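Local coordinates for protein dihydrodipicolinate synthase (Oceanobacillus iheyensis HTE831, PDB 3D0C) that probably catalyses the condensation step of lysine biosynthesis that yields 4-hydroxy-tetrahydrodipicolinate, using a TIM-barrel active site of the pyruvate-dependent DapA family, at residues A[127-132]-A[140-145]; A[120-125]-A[151-156]. The protein carries 1 engineered substitution. All coordinates share one frame; numbering follows the deposited sequence.

Contact 1. Residues A[127-132]-A[140-145]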
ATOM      1  N   GLU A 127      -4.606  17.474  -0.784  1.00 15.90           N
ATOM      2  CA  GLU A 127      -3.589  17.969  -1.718  1.00 19.54           C
ATOM      3  C   GLU A 127      -3.197  16.909  -2.749  1.00 15.55           C
ATOM      4  O   GLU A 127      -3.041  17.199  -3.940  1.00 17.83           O
ATOM      5  CB  GLU A 127      -2.349  18.424  -0.943  1.00 22.83           C
ATOM      6  CG  GLU A 127      -2.613  19.594  -0.021  1.00 30.85           C
ATOM      7  CD  GLU A 127      -3.132  20.805  -0.769  1.00 35.72           C
ATOM      8  OE1 GLU A 127      -2.393  21.323  -1.635  1.00 36.09           O
ATOM      9  OE2 GLU A 127      -4.282  21.232  -0.499  1.00 38.22           O
ATOM     10  N   TYR A 128      -3.038  15.679  -2.279  1.00 17.93           N
ATOM     11  CA  TYR A 128      -2.679  14.550  -3.136  1.00 17.09           C
ATOM     12  C   TYR A 128      -3.714  14.414  -4.244  1.00 16.39           C
ATOM     13  O   TYR A 128      -3.394  14.451  -5.446  1.00 15.37           O
ATOM     14  CB  TYR A 128      -2.652  13.265  -2.298  1.00 17.83           C
ATOM     15  CG  TYR A 128      -2.346  12.015  -3.084  1.00 23.37           C
ATOM     16  CD1 TYR A 128      -1.037  11.687  -3.423  1.00 25.93           C
ATOM     17  CD2 TYR A 128      -3.368  11.162  -3.499  1.00 25.00           C
ATOM     18  CE1 TYR A 128      -0.751  10.538  -4.159  1.00 27.62           C
ATOM     19  CE2 TYR A 128      -3.098  10.017  -4.232  1.00 27.18           C
ATOM     20  CZ  TYR A 128      -1.786   9.708  -4.560  1.00 28.05           C
ATOM     21  OH  TYR A 128      -1.528   8.570  -5.287  1.00 23.63           O
ATOM     22  N   TYR A 129      -4.966  14.263  -3.834  1.00 15.54           N
ATOM     23  CA  TYR A 129      -6.057  14.105  -4.789  1.00 17.52           C
ATOM     24  C   TYR A 129      -6.244  15.278  -5.739  1.00 17.76           C
ATOM     25  O   TYR A 129      -6.370  15.115  -6.946  1.00 14.71           O
ATOM     26  CB  TYR A 129      -7.371  13.857  -4.042  1.00 22.20           C
ATOM     27  CG  TYR A 129      -7.453  12.507  -3.372  1.00 26.21           C
ATOM     28  CD1 TYR A 129      -7.189  11.336  -4.083  1.00 26.86           C
ATOM     29  CD2 TYR A 129      -7.803  12.398  -2.029  1.00 27.39           C
ATOM     30  CE1 TYR A 129      -7.272  10.089  -3.470  1.00 29.84           C
ATOM     31  CE2 TYR A 129      -7.891  11.155  -1.404  1.00 30.71           C
ATOM     32  CZ  TYR A 129      -7.623  10.006  -2.130  1.00 31.77           C
ATOM     33  OH  TYR A 129      -7.703   8.778  -1.517  1.00 29.86           O
ATOM     34  N   ARG A 130      -6.272  16.478  -5.192  1.00 18.34           N
ATOM     35  CA  ARG A 130      -6.475  17.653  -6.033  1.00 21.16           C
ATOM     36  C   ARG A 130      -5.389  17.888  -7.088  1.00 19.62           C
ATOM     37  O   ARG A 130      -5.698  18.278  -8.220  1.00 20.39           O
ATOM     38  CB  ARG A 130      -6.620  18.897  -5.155  1.00 24.03           C
ATOM     39  CG  ARG A 130      -6.906  20.148  -5.953  1.00 30.84           C
ATOM     40  CD  ARG A 130      -7.684  21.124  -5.105  1.00 35.39           C
ATOM     41  NE  ARG A 130      -6.983  21.406  -3.863  1.00 38.65           N
ATOM     42  CZ  ARG A 130      -7.600  21.740  -2.741  1.00 40.51           C
ATOM     43  NH1 ARG A 130      -8.922  21.822  -2.727  1.00 41.73           N
ATOM     44  NH2 ARG A 130      -6.897  22.003  -1.650  1.00 41.10           N
ATOM     45  N   ASN A 131      -4.120  17.690  -6.729  1.00 21.91           N
ATOM     46  CA  ASN A 131      -3.062  17.905  -7.702  1.00 24.53           C
ATOM     47  C   ASN A 131      -3.157  16.888  -8.849  1.00 25.96           C
ATOM     48  O   ASN A 131      -2.811  17.203  -9.981  1.00 24.50           O
ATOM     49  CB  ASN A 131      -1.686  17.825  -7.036  1.00 23.27           C
ATOM     50  CG  ASN A 131      -1.456  18.945  -6.034  1.00 26.44           C
ATOM     51  OD1 ASN A 131      -2.133  19.980  -6.065  1.00 24.07           O
ATOM     52  ND2 ASN A 131      -0.487  18.750  -5.145  1.00 26.17           N
ATOM     53  N   ILE A 132      -3.630  15.675  -8.572  1.00 24.72           N
ATOM     54  CA  ILE A 132      -3.731  14.685  -9.631  1.00 25.90           C
ATOM     55  C   ILE A 132      -4.897  14.987 -10.582  1.00 27.67           C
ATOM     56  O   ILE A 132      -4.713  15.036 -11.804  1.00 26.07           O
ATOM     57  CB  ILE A 132      -3.850  13.263  -9.042  1.00 25.27           C
ATOM     58  CG1 ILE A 132      -2.568  12.943  -8.265  1.00 24.09           C
ATOM     59  CG2 ILE A 132      -4.093  12.233 -10.151  1.00 23.59           C
ATOM     60  CD1 ILE A 132      -2.611  11.658  -7.537  1.00 22.81           C
ATOM     61  N   SER A 140     -12.109  12.237 -12.818  1.00 16.68           N
ATOM     62  CA  SER A 140     -11.573  11.260 -11.900  1.00 19.89           C
ATOM     63  C   SER A 140     -12.618  10.751 -10.935  1.00 21.02           C
ATOM     64  O   SER A 140     -13.602  11.404 -10.614  1.00 19.85           O
ATOM     65  CB  SER A 140     -10.466  11.869 -11.030  1.00 16.91           C
ATOM     66  OG  SER A 140      -9.343  12.252 -11.790  1.00 17.20           O
ATOM     67  N   ILE A 141     -12.363   9.549 -10.464  1.00 20.54           N
ATOM     68  CA  ILE A 141     -13.168   8.938  -9.426  1.00 21.74           C
ATOM     69  C   ILE A 141     -12.146   8.560  -8.347  1.00 22.91           C
ATOM     70  O   ILE A 141     -10.986   8.251  -8.680  1.00 25.79           O
ATOM     71  CB  ILE A 141     -13.872   7.674  -9.916  1.00 20.41           C
ATOM     72  CG1 ILE A 141     -14.972   8.042 -10.915  1.00 20.88           C
ATOM     73  CG2 ILE A 141     -14.484   6.924  -8.734  1.00 24.28           C
ATOM     74  CD1 ILE A 141     -15.562   6.838 -11.609  1.00 25.42           C
ATOM     75  N   ILE A 142     -12.567   8.637  -7.075  1.00 20.82           N
ATOM     76  CA  ILE A 142     -11.704   8.281  -5.945  1.00 20.04           C
ATOM     77  C   ILE A 142     -12.172   7.020  -5.220  1.00 18.84           C
ATOM     78  O   ILE A 142     -13.343   6.897  -4.851  1.00 18.49           O
ATOM     79  CB  ILE A 142     -11.611   9.416  -4.904  1.00 19.22           C
ATOM     80  CG1 ILE A 142     -10.912  10.611  -5.547  1.00 20.31           C
ATOM     81  CG2 ILE A 142     -10.844   8.972  -3.636  1.00 19.68           C
ATOM     82  CD1 ILE A 142     -10.962  11.936  -4.819  1.00 19.78           C
ATOM     83  N   TYR A 143     -11.244   6.071  -5.074  1.00 16.31           N
ATOM     84  CA  TYR A 143     -11.486   4.833  -4.348  1.00 17.07           C
ATOM     85  C   TYR A 143     -11.120   5.186  -2.907  1.00 16.43           C
ATOM     86  O   TYR A 143      -9.943   5.277  -2.547  1.00 17.83           O
ATOM     87  CB  TYR A 143     -10.589   3.721  -4.880  1.00 22.19           C
ATOM     88  CG  TYR A 143     -10.825   2.386  -4.205  1.00 28.05           C
ATOM     89  CD1 TYR A 143     -12.097   1.804  -4.164  1.00 29.83           C
ATOM     90  CD2 TYR A 143      -9.766   1.680  -3.646  1.00 32.60           C
ATOM     91  CE1 TYR A 143     -12.299   0.533  -3.578  1.00 33.03           C
ATOM     92  CE2 TYR A 143      -9.953   0.427  -3.068  1.00 34.56           C
ATOM     93  CZ  TYR A 143     -11.211  -0.144  -3.036  1.00 33.05           C
ATOM     94  OH  TYR A 143     -11.338  -1.395  -2.473  1.00 38.56           O
ATOM     95  N   PHE A 144     -12.157   5.401  -2.106  1.00 17.20           N
ATOM     96  CA  PHE A 144     -12.037   5.799  -0.703  1.00 18.38           C
ATOM     97  C   PHE A 144     -12.275   4.623   0.251  1.00 18.29           C
ATOM     98  O   PHE A 144     -13.418   4.211   0.471  1.00 16.66           O
ATOM     99  CB  PHE A 144     -13.068   6.901  -0.429  1.00 20.52           C
ATOM    100  CG  PHE A 144     -12.735   7.779   0.737  1.00 23.78           C
ATOM    101  CD1 PHE A 144     -11.813   8.807   0.606  1.00 25.16           C
ATOM    102  CD2 PHE A 144     -13.358   7.587   1.968  1.00 25.12           C
ATOM    103  CE1 PHE A 144     -11.510   9.639   1.683  1.00 24.11           C
ATOM    104  CE2 PHE A 144     -13.066   8.409   3.054  1.00 24.02           C
ATOM    105  CZ  PHE A 144     -12.137   9.440   2.909  1.00 27.08           C
ATOM    106  N   LYS A 145     -11.206   4.107   0.852  1.00 18.15           N
ATOM    107  CA  LYS A 145     -11.343   2.954   1.731  1.00 16.26           C
ATOM    108  C   LYS A 145     -10.640   3.034   3.086  1.00 18.15           C
ATOM    109  O   LYS A 145     -10.668   2.068   3.848  1.00 16.74           O
ATOM    110  CB  LYS A 145     -10.834   1.712   1.000  1.00 20.90           C
ATOM    111  CG  LYS A 145      -9.324   1.715   0.822  1.00 22.96           C
ATOM    112  CD  LYS A 145      -8.852   0.595  -0.096  1.00 27.32           C
ATOM    113  CE  LYS A 145      -9.264  -0.777   0.415  1.00 29.15           C
ATOM    114  NZ  LYS A 145      -8.988  -1.843  -0.596  1.00 33.31           N
TER
HETATM  115  O   HOH W   1      -7.910   6.908  -3.172  1.00 25.06           O
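The ring of Tyr129 lies with one face against Ile142, whose CD1 sits 4.1 Å from the ring centroid and 21° off the normal, a CH-pi contact displaced toward the CG end. Farther out the second branch takes over, CG2 of Ile142 lying 3.7 Å from CZ of Tyr129, so the two arms of the isoleucine follow the ring from its root to its hydroxyl. They can do so because CG1 and CG2 leave CB on different sides, CG2 anti to the backbone N and CG1 beside it (chi1 -65°). Val153 of helix 152-157 comes up beside the CD2 edge of the ring. At the rim, a water stands 2.5 Å from Tyr129 OH and 2.7 Å from Tyr143 O, linking the ring to the strand backbone. Without the ring, as with an alanine in place of Tyr129, both branches of Ile142 would probably lose the surface they rest on, and the water its hydroxyl partner. Tyr143 belongs to the predicted active site; its side chain leads away from the helix, and Lys145 NZ bonds to its OH at 3.0 Å. The contact is a worked example of helix-on-strand packing in a beta-alpha-beta unit: helix 122-135 lies against strand 140-144, Tyr129 also touches Ile112 of strand 109-112, and Leu157 of helix 152-157 meets both Tyr129 and Ile142.

Contact 2. Residues A[120-125]-A[151-156]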
ATOM      1  N   ILE A 120      -0.492   9.236   5.984  1.00 16.36           N
ATOM      2  CA  ILE A 120      -1.386  10.140   5.277  1.00 16.62           C
ATOM      3  C   ILE A 120      -2.262  10.884   6.287  1.00 17.17           C
ATOM      4  O   ILE A 120      -2.588  10.343   7.346  1.00 13.83           O
ATOM      5  CB  ILE A 120      -2.262   9.332   4.261  1.00 19.83           C
ATOM      6  CG1 ILE A 120      -3.152  10.268   3.444  1.00 20.02           C
ATOM      7  CG2 ILE A 120      -3.114   8.302   4.997  1.00 21.41           C
ATOM      8  CD1 ILE A 120      -3.827   9.574   2.271  1.00 21.05           C
ATOM      9  N   THR A 121      -2.593  12.137   5.974  1.00 17.62           N
ATOM     10  CA  THR A 121      -3.446  12.963   6.829  1.00 18.20           C
ATOM     11  C   THR A 121      -4.566  13.517   5.953  1.00 18.81           C
ATOM     12  O   THR A 121      -4.448  13.529   4.729  1.00 19.01           O
ATOM     13  CB  THR A 121      -2.680  14.162   7.453  1.00 17.67           C
ATOM     14  OG1 THR A 121      -2.303  15.090   6.424  1.00 17.23           O
ATOM     15  CG2 THR A 121      -1.418  13.679   8.171  1.00 19.86           C
ATOM     16  N   ASP A 122      -5.649  13.970   6.577  1.00 19.73           N
ATOM     17  CA  ASP A 122      -6.773  14.530   5.829  1.00 21.72           C
ATOM     18  C   ASP A 122      -6.316  15.667   4.913  1.00 18.28           C
ATOM     19  O   ASP A 122      -6.602  15.673   3.721  1.00 17.98           O
ATOM     20  CB  ASP A 122      -7.853  15.072   6.778  1.00 22.73           C
ATOM     21  CG  ASP A 122      -8.500  13.986   7.624  1.00 26.14           C
ATOM     22  OD1 ASP A 122      -8.683  12.863   7.113  1.00 26.00           O
ATOM     23  OD2 ASP A 122      -8.849  14.257   8.795  1.00 23.90           O
ATOM     24  N   ALA A 123      -5.616  16.637   5.484  1.00 17.67           N
ATOM     25  CA  ALA A 123      -5.140  17.787   4.718  1.00 17.30           C
ATOM     26  C   ALA A 123      -4.181  17.411   3.585  1.00 17.27           C
ATOM     27  O   ALA A 123      -4.227  17.997   2.501  1.00 16.84           O
ATOM     28  CB  ALA A 123      -4.476  18.793   5.658  1.00 17.18           C
ATOM     29  N   GLY A 124      -3.310  16.439   3.837  1.00 15.82           N
ATOM     30  CA  GLY A 124      -2.367  16.008   2.817  1.00 16.54           C
ATOM     31  C   GLY A 124      -3.067  15.202   1.736  1.00 16.36           C
ATOM     32  O   GLY A 124      -2.687  15.246   0.558  1.00 16.62           O
ATOM     33  N   ALA A 125      -4.090  14.454   2.139  1.00 17.33           N
ATOM     34  CA  ALA A 125      -4.857  13.644   1.201  1.00 18.58           C
ATOM     35  C   ALA A 125      -5.553  14.583   0.219  1.00 18.50           C
ATOM     36  O   ALA A 125      -5.570  14.335  -0.985  1.00 18.81           O
ATOM     37  CB  ALA A 125      -5.895  12.806   1.951  1.00 19.48           C
ATOM     38  N   ASP A 151     -14.433  11.830   6.194  1.00 17.71           N
ATOM     39  CA  ASP A 151     -15.269  11.977   5.020  1.00 18.71           C
ATOM     40  C   ASP A 151     -15.218  13.427   4.531  1.00 20.88           C
ATOM     41  O   ASP A 151     -15.635  13.720   3.415  1.00 18.90           O
ATOM     42  CB  ASP A 151     -16.712  11.566   5.334  1.00 19.14           C
ATOM     43  CG  ASP A 151     -16.836  10.083   5.625  1.00 22.17           C
ATOM     44  OD1 ASP A 151     -16.208   9.299   4.879  1.00 19.49           O
ATOM     45  OD2 ASP A 151     -17.551   9.703   6.581  1.00 18.02           O
ATOM     46  N   ASP A 152     -14.697  14.333   5.354  1.00 22.22           N
ATOM     47  CA  ASP A 152     -14.596  15.730   4.940  1.00 24.45           C
ATOM     48  C   ASP A 152     -13.606  15.888   3.782  1.00 23.16           C
ATOM     49  O   ASP A 152     -13.601  16.910   3.103  1.00 21.59           O
ATOM     50  CB  ASP A 152     -14.163  16.617   6.103  1.00 26.61           C
ATOM     51  CG  ASP A 152     -15.227  16.743   7.182  1.00 31.98           C
ATOM     52  OD1 ASP A 152     -16.437  16.596   6.890  1.00 32.19           O
ATOM     53  OD2 ASP A 152     -14.841  17.013   8.336  1.00 34.94           O
ATOM     54  N   VAL A 153     -12.754  14.886   3.571  1.00 22.83           N
ATOM     55  CA  VAL A 153     -11.800  14.923   2.460  1.00 21.28           C
ATOM     56  C   VAL A 153     -12.639  14.912   1.183  1.00 23.26           C
ATOM     57  O   VAL A 153     -12.380  15.659   0.234  1.00 19.73           O
ATOM     58  CB  VAL A 153     -10.884  13.676   2.447  1.00 23.08           C
ATOM     59  CG1 VAL A 153     -10.095  13.605   1.128  1.00 22.10           C
ATOM     60  CG2 VAL A 153      -9.940  13.716   3.634  1.00 21.58           C
ATOM     61  N   ILE A 154     -13.646  14.042   1.181  1.00 22.19           N
ATOM     62  CA  ILE A 154     -14.558  13.909   0.058  1.00 23.45           C
ATOM     63  C   ILE A 154     -15.364  15.203  -0.104  1.00 23.13           C
ATOM     64  O   ILE A 154     -15.476  15.736  -1.206  1.00 20.32           O
ATOM     65  CB  ILE A 154     -15.542  12.724   0.278  1.00 26.43           C
ATOM     66  CG1 ILE A 154     -14.795  11.390   0.196  1.00 27.88           C
ATOM     67  CG2 ILE A 154     -16.660  12.775  -0.751  1.00 26.82           C
ATOM     68  CD1 ILE A 154     -15.630  10.191   0.619  1.00 31.62           C
ATOM     69  N   LYS A 155     -15.921  15.694   1.001  1.00 21.22           N
ATOM     70  CA  LYS A 155     -16.728  16.917   0.995  1.00 25.41           C
ATOM     71  C   LYS A 155     -15.950  18.098   0.422  1.00 23.94           C
ATOM     72  O   LYS A 155     -16.477  18.883  -0.373  1.00 23.57           O
ATOM     73  CB  LYS A 155     -17.201  17.234   2.419  1.00 27.59           C
ATOM     74  CG  LYS A 155     -18.166  16.189   2.982  1.00 34.97           C
ATOM     75  CD  LYS A 155     -18.435  16.366   4.474  1.00 41.16           C
ATOM     76  CE  LYS A 155     -19.061  17.713   4.791  1.00 44.45           C
ATOM     77  NZ  LYS A 155     -19.383  17.817   6.245  1.00 48.20           N
ATOM     78  N   GLU A 156     -14.693  18.207   0.830  1.00 22.03           N
ATOM     79  CA  GLU A 156     -13.802  19.265   0.367  1.00 25.55           C
ATOM     80  C   GLU A 156     -13.567  19.215  -1.146  1.00 25.40           C
ATOM     81  O   GLU A 156     -13.539  20.248  -1.819  1.00 25.41           O
ATOM     82  CB  GLU A 156     -12.456  19.141   1.084  1.00 29.48           C
ATOM     83  CG  GLU A 156     -11.320  19.885   0.421  1.00 35.93           C
ATOM     84  CD  GLU A 156     -11.151  21.281   0.964  1.00 40.96           C
ATOM     85  OE1 GLU A 156     -12.146  22.037   0.979  1.00 44.15           O
ATOM     86  OE2 GLU A 156     -10.020  21.622   1.376  1.00 42.70           O
TER
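Val153 reaches across to the first turn of helix 122-135 with both of its methyl groups. CG2 lies against Asp122, 3.8 Å from OD1, and also comes near the backbone O of that residue; CG1 faces Ala125, three residues on, at a looser 4.4 Å from its CB. With CG1 anti to the backbone N (chi1 169°) and CG2 beside it, the valine spreads its branches along the facing helix. The buried side is small: a methyl on the carboxylate of Asp122, and an apolar part at Ala125 that Val126 and Tyr129 of the same helix extend. The outer side is different: Asp152 and Lys155 are exposed and make a weak salt bridge within their own helix, Lys155 NZ to Asp152 OD1 at 3.3 Å, while Ala123 points away from 151-156 and touches Asn283 of the second subunit. At the start of helix 122-135, Thr121 is the N-cap, its OG1 accepting from Gly124 N at 3.1 Å. No hydrogen bond passes directly between 120-125 and 151-156. Asp122 OD1 instead accepts from Ser150 N, just before the second segment, which implies that polar bonding secures the approach to helix 152-157 while Val153 contributes van der Waals packing between two neighbouring helices of the barrel's outer layer.

Both contacts draw on helix 122-135, contact 2 at its N-terminal turn and contact 1 farther along, and their centres are about 9 Å apart. They also touch directly: Tyr129 CD2 lies 4.1 Å from Val153 CG1, and Phe144 CD2 packs 3.7 Å from Ile154 CD1. Along the chain, contact 1 is nested within the loop that contact 2 closes, so strand 140-144 and helix 152-157 follow in turn against the same helix. The predicted catalytic centre lies on the strand side: between nearest side-chain atoms, Tyr143 is about 4 Å from Lys167, the predicted Schiff-base lysine, whereas Val153 is about 12 Å from Tyr143.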